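Local coordinates for protein poly-beta-hydroxybuterate polymerase (Cupriavidus necator, PDB 5T6O) that probably transfers hydroxyacyl groups to a growing polyester chain, as the catalytic domain of a class I polyhydroxybutyrate synthase, at residues S126-V131 with V263-I268; A141-L145 with W351-L355; L146-L150 with D280-P284; W285-Y289 with R300-G304. The protein carries 1 engineered substitution. All coordinates share one frame; numbering follows the deposited sequence.

Overall arrangement
The four contacts tie together the alpha/beta hydrolase fold, whose central mixed sheet links contacts 2 and 4 directly. Contact 1 packs helix 120-134 against the loop before strand 272-277. The next strand, 140-146, is covered in contact 2 by helix 348-358, and the chain runs from the strand's end into contact 3. Contacts 3 and 4 lie nested inside the loop closed by contact 2, contact 1 crosses 2 and 3, and both 1 and 3 close before contact 4 opens. The centres of contacts 3 and 4 are about 8 Å apart, other pairs about 14 to 19 Å. Contacts 1 to 3 join parts of the chain 130 or more residues apart, whereas contact 4 is local.

Contact 1 (S126-V131 with V263-I268); sequences STALAV and VDLASI
Ile268 lies against helical Ser126, Leu129 and Ala130, and its side chain can be followed outward from CB. At CB it forks: with chi1 at -62°, CG1 stands anti to the carbonyl carbon and CG2 anti to the backbone N, which turns both branches onto the same turn of helix. CG2 meets Leu129 CB at 4.1 Å, CG1 passes Ala130 N at 3.8 Å, and the terminal CD1 reaches Ser126 O at 3.3 Å, an oxygen already engaged by the helical bond from Ala130 N. A branched isoleucine suits this place: CG2 rests on Leu129, while the CG1-CD1 arm runs along the backbone from Ala130 N to Ser126 O.

Ala130 brings only a methyl, which lets the loop come near: its CB lies 4.0 Å from Val263 CG1 and 3.8 Å from Asp264 O. Polar backbone is joined through one water, which donates to Ala130 O at 2.9 Å and accepts from Asp264 N. The loop braces itself too. Ser267 OG donates to Asp264 O at 2.6 Å in the carbonyl plane, and Ser267 N grips the same oxygen, while Asp264 OD1 accepts from Ala266 N to close an Asx turn. Thr127, Ala128 and Val131 meet helix 89-108, and Ser126 and Leu129 also pack on strand 140-146. Helix 120-134 follows strand 113-118, consistent with the helix after the nucleophile elbow in the alpha/beta hydrolase fold.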
loop_
_atom_site.group_PDB
_atom_site.type_symbol
_atom_site.label_atom_id
_atom_site.label_comp_id
_atom_site.label_asym_id
_atom_site.label_seq_id
_atom_site.Cartn_x
_atom_site.Cartn_y
_atom_site.Cartn_z
ATOM N N SER A 126 -14.171 9.687 25.274
ATOM C CA SER A 126 -12.810 10.003 25.705
ATOM C C SER A 126 -12.640 11.501 25.921
ATOM O O SER A 126 -11.996 11.928 26.891
ATOM C CB SER A 126 -11.795 9.491 24.680
ATOM O OG SER A 126 -11.884 8.077 24.564
ATOM N N THR A 127 -13.207 12.317 25.023
ATOM C CA THR A 127 -13.142 13.763 25.206
ATOM C C THR A 127 -13.841 14.173 26.496
ATOM O O THR A 127 -13.316 14.986 27.266
ATOM C CB THR A 127 -13.762 14.468 23.995
ATOM O OG1 THR A 127 -13.044 14.084 22.815
ATOM C CG2 THR A 127 -13.722 15.989 24.160
ATOM N N ALA A 128 -15.011 13.586 26.765
ATOM C CA ALA A 128 -15.768 13.924 27.968
ATOM C C ALA A 128 -14.984 13.603 29.234
ATOM O O ALA A 128 -14.969 14.401 30.180
ATOM C CB ALA A 128 -17.105 13.181 27.971
ATOM N N LEU A 129 -14.342 12.433 29.282
ATOM C CA LEU A 129 -13.577 12.088 30.474
ATOM C C LEU A 129 -12.344 12.972 30.616
ATOM O O LEU A 129 -11.961 13.323 31.738
ATOM C CB LEU A 129 -13.204 10.604 30.440
ATOM C CG LEU A 129 -14.388 9.674 30.712
ATOM C CD1 LEU A 129 -14.002 8.238 30.427
ATOM C CD2 LEU A 129 -14.870 9.817 32.156
ATOM N N ALA A 130 -11.732 13.373 29.498
ATOM C CA ALA A 130 -10.619 14.313 29.575
ATOM C C ALA A 130 -11.087 15.678 30.080
ATOM O O ALA A 130 -10.380 16.332 30.855
ATOM C CB ALA A 130 -9.936 14.439 28.213
ATOM N N VAL A 131 -12.266 16.128 29.637
ATOM C CA VAL A 131 -12.837 17.368 30.168
ATOM C C VAL A 131 -13.076 17.235 31.665
ATOM O O VAL A 131 -12.710 18.119 32.453
ATOM C CB VAL A 131 -14.130 17.734 29.415
ATOM C CG1 VAL A 131 -14.930 18.820 30.177
ATOM C CG2 VAL A 131 -13.801 18.210 27.999
ATOM N N VAL A 263 -7.986 19.849 26.399
ATOM C CA VAL A 263 -8.181 18.404 26.286
ATOM C C VAL A 263 -6.810 17.738 26.226
ATOM O O VAL A 263 -6.057 17.916 25.261
ATOM C CB VAL A 263 -9.020 18.035 25.059
ATOM C CG1 VAL A 263 -9.060 16.516 24.888
ATOM C CG2 VAL A 263 -10.424 18.609 25.182
ATOM N N ASP A 264 -6.495 16.949 27.251
ATOM C CA ASP A 264 -5.299 16.114 27.294
ATOM C C ASP A 264 -5.775 14.688 27.540
ATOM O O ASP A 264 -6.175 14.351 28.660
ATOM C CB ASP A 264 -4.346 16.580 28.395
ATOM C CG ASP A 264 -3.069 15.737 28.489
ATOM O OD1 ASP A 264 -2.952 14.685 27.820
ATOM O OD2 ASP A 264 -2.176 16.132 29.268
ATOM N N LEU A 265 -5.750 13.854 26.497
ATOM C CA LEU A 265 -6.271 12.497 26.640
ATOM C C LEU A 265 -5.491 11.688 27.666
ATOM O O LEU A 265 -6.030 10.715 28.211
ATOM C CB LEU A 265 -6.261 11.767 25.294
ATOM C CG LEU A 265 -7.164 12.307 24.179
ATOM C CD1 LEU A 265 -6.847 11.617 22.856
ATOM C CD2 LEU A 265 -8.636 12.146 24.528
ATOM N N ALA A 266 -4.236 12.055 27.946
ATOM C CA ALA A 266 -3.490 11.341 28.976
ATOM C C ALA A 266 -4.070 11.569 30.365
ATOM O O ALA A 266 -3.764 10.798 31.279
ATOM C CB ALA A 266 -2.011 11.746 28.957
ATOM N N SER A 267 -4.900 12.600 30.548
ATOM C CA SER A 267 -5.451 12.887 31.868
ATOM C C SER A 267 -6.595 11.953 32.246
ATOM O O SER A 267 -6.996 11.940 33.413
ATOM C CB SER A 267 -5.924 14.350 31.944
ATOM O OG SER A 267 -7.060 14.558 31.119
ATOM N N ILE A 268 -7.118 11.165 31.301
ATOM C CA ILE A 268 -8.171 10.208 31.631
ATOM C C ILE A 268 -7.675 9.213 32.675
ATOM O O ILE A 268 -8.341 8.962 33.687
ATOM C CB ILE A 268 -8.661 9.499 30.358
ATOM C CG1 ILE A 268 -9.268 10.527 29.388
ATOM C CG2 ILE A 268 -9.694 8.414 30.715
ATOM C CD1 ILE A 268 -9.589 9.961 28.030
HETATM O O HOH W 1 -8.005 17.379 29.610
#

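Contact 2 (A141-L145 with W351-L355); sequences ASVTL and WTAWL
In the alpha/beta hydrolase core, strand 142-145 of the central sheet presents Ser142 and Thr144 to Trp351 and Trp354 of helix 351-355, which runs nearly antiparallel to it (164°) with the axes 10.7 Å apart. Thr144 supplies the polar link. Its OG1 accepts from Trp351 NE1 at 2.9 Å, the N-H...O angle being 148° and the oxygen tilted somewhat from the indole plane. Thr144 CG2 closes against the same ring, 3.3 Å from NE1. A threonine fits here because the hydroxyl accepts from the indole N-H while the methyl meets the ring carbons.

Trp354 sends the far end of its indole between the two hydroxyl-bearing residues. Its CZ3 lies 3.3 Å from Thr144 OG1, and CH2 lies 3.5 Å from Val143 O and 3.6 Å from Ser142 OG. With CG anti to the backbone N (chi1 175°), the long ring extends from the helix to the strand. Ser142 OG has its hydrogen bond with Asn114, and Tyr273 meets both tryptophan rings. Thr144 thereby satisfies the buried indole N-H of Trp351 and helps to hold that ring in place, while Trp354 adds carbon-to-oxygen packing over the strand.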
loop_
_atom_site.group_PDB
_atom_site.type_symbol
_atom_site.label_atom_id
_atom_site.label_comp_id
_atom_site.label_asym_id
_atom_site.label_seq_id
_atom_site.Cartn_x
_atom_site.Cartn_y
_atom_site.Cartn_z
ATOM N N ALA A 141 -14.121 4.082 36.455
ATOM C CA ALA A 141 -13.191 3.072 36.941
ATOM C C ALA A 141 -12.316 2.540 35.817
ATOM O O ALA A 141 -11.140 2.223 36.038
ATOM C CB ALA A 141 -13.959 1.918 37.594
ATOM N N SER A 142 -12.873 2.452 34.612
ATOM C CA SER A 142 -12.181 1.910 33.457
ATOM C C SER A 142 -12.918 2.386 32.217
ATOM O O SER A 142 -14.063 2.835 32.296
ATOM C CB SER A 142 -12.121 0.381 33.506
ATOM O OG SER A 142 -13.359 -0.184 33.098
ATOM N N VAL A 143 -12.244 2.283 31.073
ATOM C CA VAL A 143 -12.763 2.724 29.785
ATOM C C VAL A 143 -12.521 1.614 28.776
ATOM O O VAL A 143 -11.425 1.046 28.731
ATOM C CB VAL A 143 -12.080 4.023 29.310
ATOM C CG1 VAL A 143 -12.548 4.391 27.900
ATOM C CG2 VAL A 143 -12.368 5.161 30.290
ATOM N N THR A 144 -13.538 1.307 27.973
ATOM C CA THR A 144 -13.409 0.388 26.850
ATOM C C THR A 144 -13.628 1.181 25.567
ATOM O O THR A 144 -14.701 1.762 25.366
ATOM C CB THR A 144 -14.415 -0.762 26.964
ATOM O OG1 THR A 144 -14.153 -1.507 28.164
ATOM C CG2 THR A 144 -14.318 -1.699 25.757
ATOM N N LEU A 145 -12.623 1.190 24.694
ATOM C CA LEU A 145 -12.700 1.883 23.407
ATOM C C LEU A 145 -12.795 0.832 22.309
ATOM O O LEU A 145 -11.797 0.206 21.954
ATOM C CB LEU A 145 -11.476 2.774 23.213
ATOM C CG LEU A 145 -11.327 3.922 24.217
ATOM C CD1 LEU A 145 -10.072 4.750 23.883
ATOM C CD2 LEU A 145 -12.578 4.811 24.213
ATOM N N TRP A 351 -12.576 -9.594 26.697
ATOM C CA TRP A 351 -13.006 -8.300 27.209
ATOM C C TRP A 351 -13.870 -8.440 28.465
ATOM O O TRP A 351 -13.669 -7.708 29.442
ATOM C CB TRP A 351 -13.751 -7.531 26.122
ATOM C CG TRP A 351 -14.365 -6.286 26.678
ATOM C CD1 TRP A 351 -13.713 -5.277 27.303
ATOM C CD2 TRP A 351 -15.757 -5.934 26.676
ATOM N NE1 TRP A 351 -14.611 -4.305 27.704
ATOM C CE2 TRP A 351 -15.870 -4.679 27.314
ATOM C CE3 TRP A 351 -16.916 -6.552 26.192
ATOM C CZ2 TRP A 351 -17.098 -4.042 27.503
ATOM C CZ3 TRP A 351 -18.135 -5.903 26.360
ATOM C CH2 TRP A 351 -18.217 -4.666 27.008
ATOM N N THR A 352 -14.859 -9.348 28.463
ATOM C CA THR A 352 -15.742 -9.391 29.628
ATOM C C THR A 352 -14.990 -9.846 30.871
ATOM O O THR A 352 -15.309 -9.396 31.981
ATOM C CB THR A 352 -16.960 -10.297 29.398
ATOM O OG1 THR A 352 -16.535 -11.647 29.189
ATOM C CG2 THR A 352 -17.768 -9.827 28.181
ATOM N N ALA A 353 -13.991 -10.722 30.709
ATOM C CA ALA A 353 -13.156 -11.093 31.846
ATOM C C ALA A 353 -12.359 -9.894 32.342
ATOM O O ALA A 353 -12.238 -9.680 33.552
ATOM C CB ALA A 353 -12.225 -12.251 31.472
ATOM N N TRP A 354 -11.818 -9.097 31.419
ATOM C CA TRP A 354 -11.154 -7.852 31.799
ATOM C C TRP A 354 -12.127 -6.912 32.498
ATOM O O TRP A 354 -11.806 -6.339 33.547
ATOM C CB TRP A 354 -10.545 -7.191 30.557
ATOM C CG TRP A 354 -9.907 -5.821 30.776
ATOM C CD1 TRP A 354 -8.587 -5.552 31.033
ATOM C CD2 TRP A 354 -10.569 -4.550 30.712
ATOM N NE1 TRP A 354 -8.396 -4.185 31.153
ATOM C CE2 TRP A 354 -9.595 -3.553 30.959
ATOM C CE3 TRP A 354 -11.889 -4.157 30.477
ATOM C CZ2 TRP A 354 -9.906 -2.188 30.984
ATOM C CZ3 TRP A 354 -12.195 -2.793 30.493
ATOM C CH2 TRP A 354 -11.205 -1.829 30.753
ATOM N N LEU A 355 -13.344 -6.779 31.956
ATOM C CA LEU A 355 -14.318 -5.865 32.545
ATOM C C LEU A 355 -14.742 -6.326 33.937
ATOM O O LEU A 355 -14.939 -5.502 34.838
ATOM C CB LEU A 355 -15.536 -5.739 31.633
ATOM C CG LEU A 355 -16.609 -4.744 32.080
ATOM C CD1 LEU A 355 -16.094 -3.321 31.931
ATOM C CD2 LEU A 355 -17.860 -4.953 31.255
#

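Contact 3 (L146-L150 with D280-P284); sequences LTTLL and DHIVP
Van der Waals packing centres on Val283, which sits between Thr147 and Leu149. Its CG1 meets Leu149 CD2 at 3.7 Å, the two side chains lying alongside but pointing opposite ways, and its CG2 lies 3.5 Å from Thr147 O. Val283 CB comes within 3.6 Å of Thr147 CG2. With CG1 anti to the backbone N (chi1 178°), one methyl faces leucine and the other the threonine carbonyl. A compact branched residue therefore serves two neighbours at once. Thr147 CG2 also makes a close van der Waals approach to Asp280 OD2, at 3.1 Å.

The polar link between Thr147 and Asp280 is a water bridge: the water accepts from Thr147 OG1 at 3.0 Å and donates to Asp280 OD2 at 2.8 Å. The aspartate also shapes its own loop: OD1 forms an Asx turn with Ile282 N, extended to an Asx motif by Val283 N, both donors on the same face of the carboxylate and fixing the group's rotation. Its OD2 is further bonded to His308 ND1, consistent with the acid-histidine pair of the alpha/beta hydrolase catalytic triad.

Thr147 takes left-handed backbone angles, unusual for a beta-branched residue, as strand 140-146 ends. The contact thus joins the loops following strands 140-146 and 272-277, beside helix 308-312 and just before helix 285-289, with Val160 of the second subunit packing on Ile282.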
loop_
_atom_site.group_PDB
_atom_site.type_symbol
_atom_site.label_atom_id
_atom_site.label_comp_id
_atom_site.label_asym_id
_atom_site.label_seq_id
_atom_site.Cartn_x
_atom_site.Cartn_y
_atom_site.Cartn_z
ATOM N N LEU A 146 -13.998 0.628 21.774
ATOM C CA LEU A 146 -14.188 -0.282 20.656
ATOM C C LEU A 146 -14.081 0.506 19.355
ATOM O O LEU A 146 -14.870 1.432 19.124
ATOM C CB LEU A 146 -15.547 -0.977 20.741
ATOM C CG LEU A 146 -15.846 -1.743 22.033
ATOM C CD1 LEU A 146 -17.183 -2.469 21.882
ATOM C CD2 LEU A 146 -14.739 -2.744 22.370
ATOM N N THR A 147 -13.095 0.162 18.521
ATOM C CA THR A 147 -13.025 0.694 17.160
ATOM C C THR A 147 -13.082 2.223 17.165
ATOM O O THR A 147 -13.878 2.848 16.461
ATOM C CB THR A 147 -14.154 0.086 16.322
ATOM O OG1 THR A 147 -14.142 -1.325 16.531
ATOM C CG2 THR A 147 -13.967 0.337 14.842
ATOM N N THR A 148 -12.217 2.832 17.969
ATOM C CA THR A 148 -12.274 4.269 18.234
ATOM C C THR A 148 -11.071 4.976 17.624
ATOM O O THR A 148 -9.933 4.541 17.811
ATOM C CB THR A 148 -12.313 4.518 19.742
ATOM O OG1 THR A 148 -13.525 3.978 20.273
ATOM C CG2 THR A 148 -12.192 6.016 20.072
ATOM N N LEU A 149 -11.317 6.072 16.913
ATOM C CA LEU A 149 -10.237 6.940 16.463
ATOM C C LEU A 149 -9.986 8.012 17.516
ATOM O O LEU A 149 -10.909 8.740 17.901
ATOM C CB LEU A 149 -10.578 7.585 15.119
ATOM C CG LEU A 149 -10.603 6.626 13.929
ATOM C CD1 LEU A 149 -11.190 7.329 12.685
ATOM C CD2 LEU A 149 -9.196 6.093 13.653
ATOM N N LEU A 150 -8.751 8.081 18.004
ATOM C CA LEU A 150 -8.249 9.234 18.736
ATOM C C LEU A 150 -7.146 9.944 17.965
ATOM O O LEU A 150 -7.148 11.183 17.851
ATOM C CB LEU A 150 -7.729 8.804 20.117
ATOM C CG LEU A 150 -8.743 8.148 21.058
ATOM C CD1 LEU A 150 -8.066 7.781 22.382
ATOM C CD2 LEU A 150 -9.974 9.035 21.286
ATOM N N ASP A 280 -10.644 -3.741 9.137
ATOM C CA ASP A 280 -11.484 -2.552 9.240
ATOM C C ASP A 280 -10.827 -1.422 8.456
ATOM O O ASP A 280 -9.704 -1.026 8.773
ATOM C CB ASP A 280 -11.643 -2.189 10.718
ATOM C CG ASP A 280 -12.677 -1.106 10.972
ATOM O OD1 ASP A 280 -13.064 -0.379 10.034
ATOM O OD2 ASP A 280 -13.090 -0.986 12.146
ATOM N N HIS A 281 -11.510 -0.910 7.432
ATOM C CA HIS A 281 -10.986 0.206 6.647
ATOM C C HIS A 281 -11.730 1.501 6.910
ATOM O O HIS A 281 -11.465 2.508 6.250
ATOM C CB HIS A 281 -11.009 -0.146 5.165
ATOM C CG HIS A 281 -10.154 -1.329 4.852
ATOM N ND1 HIS A 281 -8.797 -1.340 5.097
ATOM C CD2 HIS A 281 -10.465 -2.560 4.387
ATOM C CE1 HIS A 281 -8.301 -2.518 4.764
ATOM N NE2 HIS A 281 -9.293 -3.276 4.328
ATOM N N ILE A 282 -12.649 1.492 7.863
ATOM C CA ILE A 282 -13.273 2.710 8.363
ATOM C C ILE A 282 -12.498 3.263 9.549
ATOM O O ILE A 282 -12.202 4.460 9.618
ATOM C CB ILE A 282 -14.745 2.406 8.713
ATOM C CG1 ILE A 282 -15.514 2.081 7.431
ATOM C CG2 ILE A 282 -15.393 3.564 9.441
ATOM C CD1 ILE A 282 -16.917 1.622 7.670
ATOM N N VAL A 283 -12.132 2.384 10.475
ATOM C CA VAL A 283 -11.189 2.672 11.550
ATOM C C VAL A 283 -10.029 1.693 11.375
ATOM O O VAL A 283 -10.099 0.571 11.897
ATOM C CB VAL A 283 -11.857 2.527 12.931
ATOM C CG1 VAL A 283 -10.869 2.788 14.060
ATOM C CG2 VAL A 283 -13.074 3.459 13.060
ATOM N N PRO A 284 -8.970 2.045 10.635
ATOM C CA PRO A 284 -7.837 1.121 10.479
ATOM C C PRO A 284 -7.356 0.618 11.832
ATOM O O PRO A 284 -7.290 1.376 12.800
ATOM C CB PRO A 284 -6.770 1.985 9.792
ATOM C CG PRO A 284 -7.579 2.997 8.997
ATOM C CD PRO A 284 -8.774 3.300 9.883
HETATM O O HOH W 2 -14.150 -2.854 13.991
#

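Contact 4 (W285-Y289 with R300-G304); sequences WTAAY and RFVLG. With SO4 (sulfate ion), chain B.
Phe301 and Leu303, on one face of strand 300-304, receive Trp285 and Tyr289 from the short helix 285-289, which runs nearly antiparallel to it. Trp285 has CG between the backbone N and the carbonyl carbon (chi1 84°), a setting that turns one face of its indole to Leu303. Both leucine methyls lie on one side of it: CD2 stands over the centre of the six-membered ring, 4.0 Å from its centroid in a CH-pi contact, while CD1 reaches Trp285 CB at 3.5 Å. Thr286 CG2 covers the opposite face of the indole. Two aliphatic groups therefore clamp the ring, and a flat, wide tryptophan suits such a slot. At its edge, NE1 donates to sulfate O4 at 3.1 Å. This ion, probably taken up from the crystallisation liquor, is also hydrogen-bonded to Arg278.

Tyr289 swings its ring anti to the backbone N (chi1 -175°), which sets its edge on the face of Phe301. The pair is T-shaped, centroids 4.9 Å apart and planes at 82°, with Tyr289 CD1 3.6 Å from Phe301 CG. Tyr289 CB lies over the same face. On the helix side, Phe301 CE1 comes 3.5 Å from Tyr289 CA, and Phe301 CE2 meets Trp285 CE3 at 3.8 Å. Small Ala288 allows this approach, its CB 4.2 Å from Phe301 CE1. The polar end of Tyr289 is hydrogen-bonded to Pro330 O.

The contact closes the beta-alpha-beta unit of strand 272-277, helix 285-289 and strand 299-304, with Trp336 of helix 333-339 packing on Tyr289, Phe301 and Leu303.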
loop_
_atom_site.group_PDB
_atom_site.type_symbol
_atom_site.label_atom_id
_atom_site.label_comp_id
_atom_site.label_asym_id
_atom_site.label_seq_id
_atom_site.Cartn_x
_atom_site.Cartn_y
_atom_site.Cartn_z
ATOM N N TRP A 285 -7.026 -0.673 11.908
ATOM C CA TRP A 285 -6.647 -1.209 13.213
ATOM C C TRP A 285 -5.374 -0.551 13.720
ATOM O O TRP A 285 -5.218 -0.357 14.930
ATOM C CB TRP A 285 -6.512 -2.742 13.171
ATOM C CG TRP A 285 -5.190 -3.317 12.686
ATOM C CD1 TRP A 285 -4.905 -3.748 11.425
ATOM C CD2 TRP A 285 -4.007 -3.563 13.471
ATOM N NE1 TRP A 285 -3.616 -4.232 11.369
ATOM C CE2 TRP A 285 -3.041 -4.121 12.609
ATOM C CE3 TRP A 285 -3.674 -3.359 14.812
ATOM C CZ2 TRP A 285 -1.768 -4.482 13.045
ATOM C CZ3 TRP A 285 -2.399 -3.719 15.249
ATOM C CH2 TRP A 285 -1.467 -4.273 14.367
ATOM N N THR A 286 -4.487 -0.145 12.808
ATOM C CA THR A 286 -3.273 0.552 13.218
ATOM C C THR A 286 -3.595 1.921 13.804
ATOM O O THR A 286 -2.861 2.414 14.675
ATOM C CB THR A 286 -2.335 0.691 12.021
ATOM O OG1 THR A 286 -3.044 1.299 10.938
ATOM C CG2 THR A 286 -1.860 -0.676 11.566
ATOM N N ALA A 287 -4.682 2.542 13.337
ATOM C CA ALA A 287 -5.106 3.835 13.871
ATOM C C ALA A 287 -5.679 3.678 15.271
ATOM O O ALA A 287 -5.377 4.477 16.162
ATOM C CB ALA A 287 -6.133 4.485 12.936
ATOM N N ALA A 288 -6.503 2.647 15.488
ATOM C CA ALA A 288 -6.923 2.325 16.849
ATOM C C ALA A 288 -5.718 2.058 17.737
ATOM O O ALA A 288 -5.662 2.535 18.876
ATOM C CB ALA A 288 -7.855 1.115 16.850
ATOM N N TYR A 289 -4.733 1.310 17.223
ATOM C CA TYR A 289 -3.561 0.976 18.030
ATOM C C TYR A 289 -2.808 2.224 18.459
ATOM O O TYR A 289 -2.199 2.246 19.538
ATOM C CB TYR A 289 -2.629 0.046 17.257
ATOM C CG TYR A 289 -1.458 -0.436 18.083
ATOM C CD1 TYR A 289 -1.607 -1.501 18.958
ATOM C CD2 TYR A 289 -0.213 0.177 17.994
ATOM C CE1 TYR A 289 -0.555 -1.947 19.725
ATOM C CE2 TYR A 289 0.859 -0.261 18.770
ATOM C CZ TYR A 289 0.671 -1.331 19.630
ATOM O OH TYR A 289 1.704 -1.795 20.409
ATOM N N ARG A 300 -4.669 -2.383 27.521
ATOM C CA ARG A 300 -4.715 -3.673 26.844
ATOM C C ARG A 300 -5.177 -3.418 25.422
ATOM O O ARG A 300 -6.145 -2.678 25.212
ATOM C CB ARG A 300 -5.668 -4.641 27.551
ATOM C CG ARG A 300 -5.805 -6.004 26.866
ATOM C CD ARG A 300 -6.386 -7.034 27.833
ATOM N NE ARG A 300 -6.456 -8.383 27.261
ATOM C CZ ARG A 300 -5.422 -9.210 27.161
ATOM N NH1 ARG A 300 -4.220 -8.837 27.587
ATOM N NH2 ARG A 300 -5.586 -10.417 26.636
ATOM N N PHE A 301 -4.472 -3.982 24.442
ATOM C CA PHE A 301 -4.910 -3.878 23.053
ATOM C C PHE A 301 -5.236 -5.267 22.524
ATOM O O PHE A 301 -4.448 -6.202 22.701
ATOM C CB PHE A 301 -3.866 -3.224 22.148
ATOM C CG PHE A 301 -4.383 -2.979 20.755
ATOM C CD1 PHE A 301 -5.075 -1.811 20.462
ATOM C CD2 PHE A 301 -4.216 -3.929 19.758
ATOM C CE1 PHE A 301 -5.576 -1.596 19.191
ATOM C CE2 PHE A 301 -4.711 -3.722 18.482
ATOM C CZ PHE A 301 -5.396 -2.551 18.201
ATOM N N VAL A 302 -6.386 -5.394 21.866
ATOM C CA VAL A 302 -6.841 -6.672 21.332
ATOM C C VAL A 302 -7.330 -6.442 19.910
ATOM O O VAL A 302 -8.063 -5.484 19.647
ATOM C CB VAL A 302 -7.934 -7.305 22.212
ATOM C CG1 VAL A 302 -8.501 -8.553 21.548
ATOM C CG2 VAL A 302 -7.370 -7.634 23.592
ATOM N N LEU A 303 -6.891 -7.299 18.994
ATOM C CA LEU A 303 -7.208 -7.209 17.575
ATOM C C LEU A 303 -8.148 -8.352 17.211
ATOM O O LEU A 303 -7.792 -9.520 17.390
ATOM C CB LEU A 303 -5.927 -7.302 16.746
ATOM C CG LEU A 303 -6.006 -7.139 15.231
ATOM C CD1 LEU A 303 -6.559 -5.770 14.900
ATOM C CD2 LEU A 303 -4.600 -7.319 14.636
ATOM N N GLY A 304 -9.335 -8.019 16.712
ATOM C CA GLY A 304 -10.250 -9.025 16.207
ATOM C C GLY A 304 -10.067 -9.212 14.713
ATOM O O GLY A 304 -9.684 -8.297 14.004
HETATM S S SO4 B . -2.014 -6.051 8.178
HETATM O O1 SO4 B . -1.129 -7.137 8.592
HETATM O O2 SO4 B . -1.769 -5.771 6.763
HETATM O O3 SO4 B . -3.412 -6.449 8.348
HETATM O O4 SO4 B . -1.724 -4.859 8.980
#